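Local atomic coordinates of Nrps/pks (Streptomyces albus, PDB entry 4OPF), a protein that serves as the ketosynthase domain KS8 of OzmH, part of the AT-less type I polyketide synthase for oxazolomycin, probably carrying the acyl chain without elongating it. Residues S15-G20 against T88-C93; V347-L350 against A354-P357. All blocks are in the same frame, centred on the assembly; numbering follows the deposited sequence.

Contact 1 of 2, residues S15-G20 against T88-C93; sequences SGRFPG and TLFAFC
The Phe90 ring has Ser15 OG at its edge, near its plane; Arg17 NH1 comes to the ring obliquely, 3.9 Å from Phe90 CE2, with the guanidinium and ring planes inclined by 22°. Arg423 adds a cation-pi contact to the same ring. The setting is the thiolase-type fold of ketosynthases, where helix 79-95 packs across strand 9-17, an inner strand of the large mixed sheet; the axes of strand 15-17 and helix 88-93 come within 7.3 Å at 138°. Ser15 and Arg17, two residues apart on the strand, both send their CB toward the helix, while Gly16 between them takes no part. The guanidinium is held chiefly by acids one turn earlier on the helix, since NH1 forms salt bridges with Glu86 and Glu87. Glu87 also hydrogen-bonds Ser15 OG and thus ties both strand residues to the helix. Ala91 fits closely beside the strand backbone, its CB 4.0 Å from Ser15 N. With OG anti to the backbone N (chi1 -166°), Ser15 turns its hydroxyl to the Phe90 side, where OG rests 3.3 Å from Phe90 CB, as Ser15 CB packs 3.6 Å from Ala91 N.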
loop_
_atom_site.group_PDB
_atom_site.type_symbol
_atom_site.label_atom_id
_atom_site.label_comp_id
_atom_site.label_asym_id
_atom_site.label_seq_id
_atom_site.Cartn_x
_atom_site.Cartn_y
_atom_site.Cartn_z
ATOM N N SER A 15 7.739 18.667 -7.848
ATOM C CA SER A 15 8.593 19.507 -7.061
ATOM C C SER A 15 9.525 18.627 -6.298
ATOM O O SER A 15 9.280 17.428 -6.104
ATOM C CB SER A 15 7.800 20.291 -6.040
ATOM O OG SER A 15 8.652 21.332 -5.521
ATOM N N GLY A 16 10.607 19.203 -5.839
ATOM C CA GLY A 16 11.541 18.473 -4.981
ATOM C C GLY A 16 12.725 19.283 -4.488
ATOM O O GLY A 16 12.911 20.409 -4.915
ATOM N N ARG A 17 13.498 18.690 -3.587
ATOM C CA ARG A 17 14.592 19.355 -2.928
ATOM C C ARG A 17 15.599 18.294 -2.575
ATOM O O ARG A 17 15.231 17.309 -1.989
ATOM C CB ARG A 17 14.042 20.004 -1.651
ATOM C CG ARG A 17 14.909 21.046 -1.090
ATOM C CD ARG A 17 14.336 21.785 0.122
ATOM N NE ARG A 17 12.912 22.107 -0.034
ATOM C CZ ARG A 17 12.205 22.853 0.850
ATOM N NH1 ARG A 17 10.917 23.094 0.648
ATOM N NH2 ARG A 17 12.804 23.374 1.941
ATOM N N PHE A 18 16.869 18.483 -2.936
ATOM C CA PHE A 18 17.917 17.481 -2.714
ATOM C C PHE A 18 19.203 18.186 -2.336
ATOM O O PHE A 18 19.305 19.391 -2.483
ATOM C CB PHE A 18 18.104 16.664 -4.005
ATOM C CG PHE A 18 16.880 15.904 -4.408
ATOM C CD1 PHE A 18 16.513 14.777 -3.724
ATOM C CD2 PHE A 18 16.072 16.359 -5.416
ATOM C CE1 PHE A 18 15.349 14.089 -4.049
ATOM C CE2 PHE A 18 14.916 15.686 -5.754
ATOM C CZ PHE A 18 14.540 14.540 -5.059
ATOM N N PRO A 19 20.181 17.455 -1.792
ATOM C CA PRO A 19 21.440 18.114 -1.440
ATOM C C PRO A 19 22.005 18.874 -2.627
ATOM O O PRO A 19 21.978 18.381 -3.732
ATOM C CB PRO A 19 22.336 16.947 -1.012
ATOM C CG PRO A 19 21.365 15.906 -0.538
ATOM C CD PRO A 19 20.185 16.027 -1.447
ATOM N N GLY A 20 22.423 20.093 -2.406
ATOM C CA GLY A 20 22.943 20.966 -3.442
ATOM C C GLY A 20 21.869 21.474 -4.380
ATOM O O GLY A 20 22.191 22.134 -5.356
ATOM N N THR A 88 4.484 19.487 -1.439
ATOM C CA THR A 88 3.226 19.150 -2.112
ATOM C C THR A 88 2.597 20.445 -2.623
ATOM O O THR A 88 2.149 20.476 -3.769
ATOM C CB THR A 88 2.291 18.371 -1.198
ATOM O OG1 THR A 88 2.949 17.157 -0.791
ATOM C CG2 THR A 88 0.952 18.100 -1.885
ATOM N N LEU A 89 2.563 21.496 -1.802
ATOM C CA LEU A 89 2.105 22.779 -2.275
ATOM C C LEU A 89 2.870 23.207 -3.535
ATOM O O LEU A 89 2.248 23.662 -4.496
ATOM C CB LEU A 89 2.215 23.844 -1.213
ATOM C CG LEU A 89 1.846 25.254 -1.657
ATOM C CD1 LEU A 89 0.383 25.372 -2.108
ATOM C CD2 LEU A 89 2.147 26.184 -0.528
ATOM N N PHE A 90 4.188 23.052 -3.536
ATOM C CA PHE A 90 4.964 23.457 -4.677
ATOM C C PHE A 90 4.704 22.588 -5.904
ATOM O O PHE A 90 4.783 23.069 -7.042
ATOM C CB PHE A 90 6.469 23.492 -4.361
ATOM C CG PHE A 90 6.878 24.464 -3.268
ATOM C CD1 PHE A 90 6.099 25.530 -2.900
ATOM C CD2 PHE A 90 8.058 24.260 -2.589
ATOM C CE1 PHE A 90 6.486 26.392 -1.872
ATOM C CE2 PHE A 90 8.462 25.127 -1.560
ATOM C CZ PHE A 90 7.676 26.189 -1.211
ATOM N N ALA A 91 4.400 21.315 -5.724
ATOM C CA ALA A 91 4.047 20.487 -6.875
ATOM C C ALA A 91 2.728 20.912 -7.479
ATOM O O ALA A 91 2.573 20.918 -8.694
ATOM C CB ALA A 91 4.005 19.027 -6.495
ATOM N N PHE A 92 1.770 21.302 -6.655
ATOM C CA PHE A 92 0.504 21.821 -7.176
ATOM C C PHE A 92 0.719 23.116 -7.965
ATOM O O PHE A 92 0.120 23.303 -9.025
ATOM C CB PHE A 92 -0.493 22.099 -6.055
ATOM C CG PHE A 92 -0.973 20.877 -5.329
ATOM C CD1 PHE A 92 -0.895 19.629 -5.861
ATOM C CD2 PHE A 92 -1.504 20.996 -4.086
ATOM C CE1 PHE A 92 -1.365 18.493 -5.191
ATOM C CE2 PHE A 92 -2.025 19.874 -3.411
ATOM C CZ PHE A 92 -1.951 18.622 -3.971
ATOM N N CYS A 93 1.527 24.018 -7.414
ATOM C CA CYS A 93 1.990 25.216 -8.143
ATOM C C CYS A 93 2.575 24.852 -9.515
ATOM O O CYS A 93 2.207 25.442 -10.532
ATOM C CB CYS A 93 3.062 25.947 -7.348
ATOM S SG CYS A 93 2.273 26.695 -5.882
#

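Contact 2 of 2, residues V347-L350 against A354-P357; sequences VLML and AIVP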
loop_
_atom_site.group_PDB
_atom_site.type_symbol
_atom_site.label_atom_id
_atom_site.label_comp_id
_atom_site.label_asym_id
_atom_site.label_seq_id
_atom_site.Cartn_x
_atom_site.Cartn_y
_atom_site.Cartn_z
ATOM N N VAL A 347 12.523 12.082 -15.382
ATOM C CA VAL A 347 11.501 12.920 -15.949
ATOM C C VAL A 347 12.143 14.174 -16.488
ATOM O O VAL A 347 11.824 14.617 -17.570
ATOM C CB VAL A 347 10.398 13.285 -14.922
ATOM C CG1 VAL A 347 9.529 14.421 -15.459
ATOM C CG2 VAL A 347 9.604 12.022 -14.544
ATOM N N LEU A 348 13.059 14.753 -15.745
ATOM C CA LEU A 348 13.738 15.941 -16.234
ATOM C C LEU A 348 14.584 15.681 -17.511
ATOM O O LEU A 348 14.623 16.512 -18.439
ATOM C CB LEU A 348 14.613 16.518 -15.135
ATOM C CG LEU A 348 13.858 17.140 -13.975
ATOM C CD1 LEU A 348 14.839 17.506 -12.873
ATOM C CD2 LEU A 348 13.152 18.395 -14.441
HETATM N N MSE A 349 15.268 14.552 -17.544
HETATM C CA MSE A 349 16.021 14.143 -18.746
HETATM C C MSE A 349 15.126 14.034 -19.937
HETATM O O MSE A 349 15.465 14.522 -21.005
HETATM C CB MSE A 349 16.698 12.818 -18.509
HETATM C CG MSE A 349 18.014 13.053 -17.746
HETATM SE SE MSE A 349 18.846 11.306 -17.332
HETATM C CE MSE A 349 18.604 10.534 -19.107
ATOM N N LEU A 350 13.984 13.359 -19.781
ATOM C CA LEU A 350 13.009 13.145 -20.872
ATOM C C LEU A 350 12.411 14.452 -21.363
ATOM O O LEU A 350 12.363 14.734 -22.569
ATOM C CB LEU A 350 11.888 12.195 -20.436
ATOM C CG LEU A 350 12.293 10.744 -20.247
ATOM C CD1 LEU A 350 11.207 10.011 -19.456
ATOM C CD2 LEU A 350 12.517 10.049 -21.590
ATOM N N ALA A 354 17.817 15.110 -22.858
ATOM C CA ALA A 354 19.235 15.043 -22.697
ATOM C C ALA A 354 19.604 13.960 -21.722
ATOM O O ALA A 354 18.840 13.642 -20.793
ATOM C CB ALA A 354 19.791 16.385 -22.225
ATOM N N ILE A 355 20.801 13.437 -21.918
ATOM C CA ILE A 355 21.384 12.496 -20.991
ATOM C C ILE A 355 22.437 13.223 -20.190
ATOM O O ILE A 355 23.270 13.881 -20.744
ATOM C CB ILE A 355 21.965 11.308 -21.735
ATOM C CG1 ILE A 355 20.790 10.625 -22.457
ATOM C CG2 ILE A 355 22.631 10.372 -20.726
ATOM C CD1 ILE A 355 21.054 9.226 -22.898
ATOM N N VAL A 356 22.349 13.116 -18.867
ATOM C CA VAL A 356 23.309 13.716 -17.988
ATOM C C VAL A 356 24.528 12.831 -17.739
ATOM O O VAL A 356 24.494 11.621 -17.953
ATOM C CB VAL A 356 22.677 14.069 -16.680
ATOM C CG1 VAL A 356 21.488 14.947 -16.930
ATOM C CG2 VAL A 356 22.292 12.826 -15.885
ATOM N N PRO A 357 25.624 13.453 -17.300
ATOM C CA PRO A 357 26.828 12.665 -17.047
ATOM C C PRO A 357 26.639 11.671 -15.912
ATOM O O PRO A 357 25.947 11.955 -14.933
ATOM C CB PRO A 357 27.872 13.701 -16.604
ATOM C CG PRO A 357 27.284 15.021 -16.813
ATOM C CD PRO A 357 25.855 14.895 -17.241
#
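Met349, a selenomethionine here, and Ala354 bring the two backbones together, with their CA atoms 5.2 Å apart, where the last turns of helix 338-352 give way to the extended segment 354-357. Ala354 N donates to Met349 O across 3.1 Å; the N-H points well at the oxygen (160°), and the donor lies 19° from the carbonyl plane. This bond spans the short connection and fixes the start of strand 354-355 against the helix it has just left. Ala354 O comes back over the Met349 side chain, 3.2 Å from Met349 CG and a similar distance from its CB.

In the thiolase-type fold of ketosynthases this is a helix-to-strand turn in the C-terminal half of the domain. Strand 354-355 pairs antiparallel with 382-383, through a backbone bond between Ile355 and Thr382, in a small two-stranded sheet separate from the large one.

The selenomethionine carries the side-chain packing. Its chain runs extended through chi2 and then bends at chi3 (46°), which folds CE back toward the strand while SE stays beside Val356. Met349 CE reaches Ile355 CA at 3.9 Å and also touches CG1 of that residue. Met349 SE lies 4.0 Å from Val356 CG2, and the other branch, CG1, meets Met349 CG; both methyls of the valine are in use, and the two side chains cross obliquely. Trp28 of helix 24-33 packs on both Met349 and Val356, and Tyr291 of strand 291-293 touches Met349 and Ile355.

Contacts 1 and 2 lie in different parts of one ketosynthase chain, the first in the N-terminal half of the ketosynthase, the second in the C-terminal half. Their centres are 18 Å apart and their nearest atoms about 7 Å, without touching. Along the chain the two follow one another, both segments of contact 1 preceding those of contact 2. Helix 24-33 links their surroundings: its Tyr27 meets the ring of Phe18, in segment 15-20, and also touches Leu348, in segment 347-350. Contact 1 joins helix 79-95 to a strand of the large mixed sheet more than 60 residues away in sequence, whereas contact 2 is a local turn leading into the small sheet. Neither is an identified catalytic or ligand site.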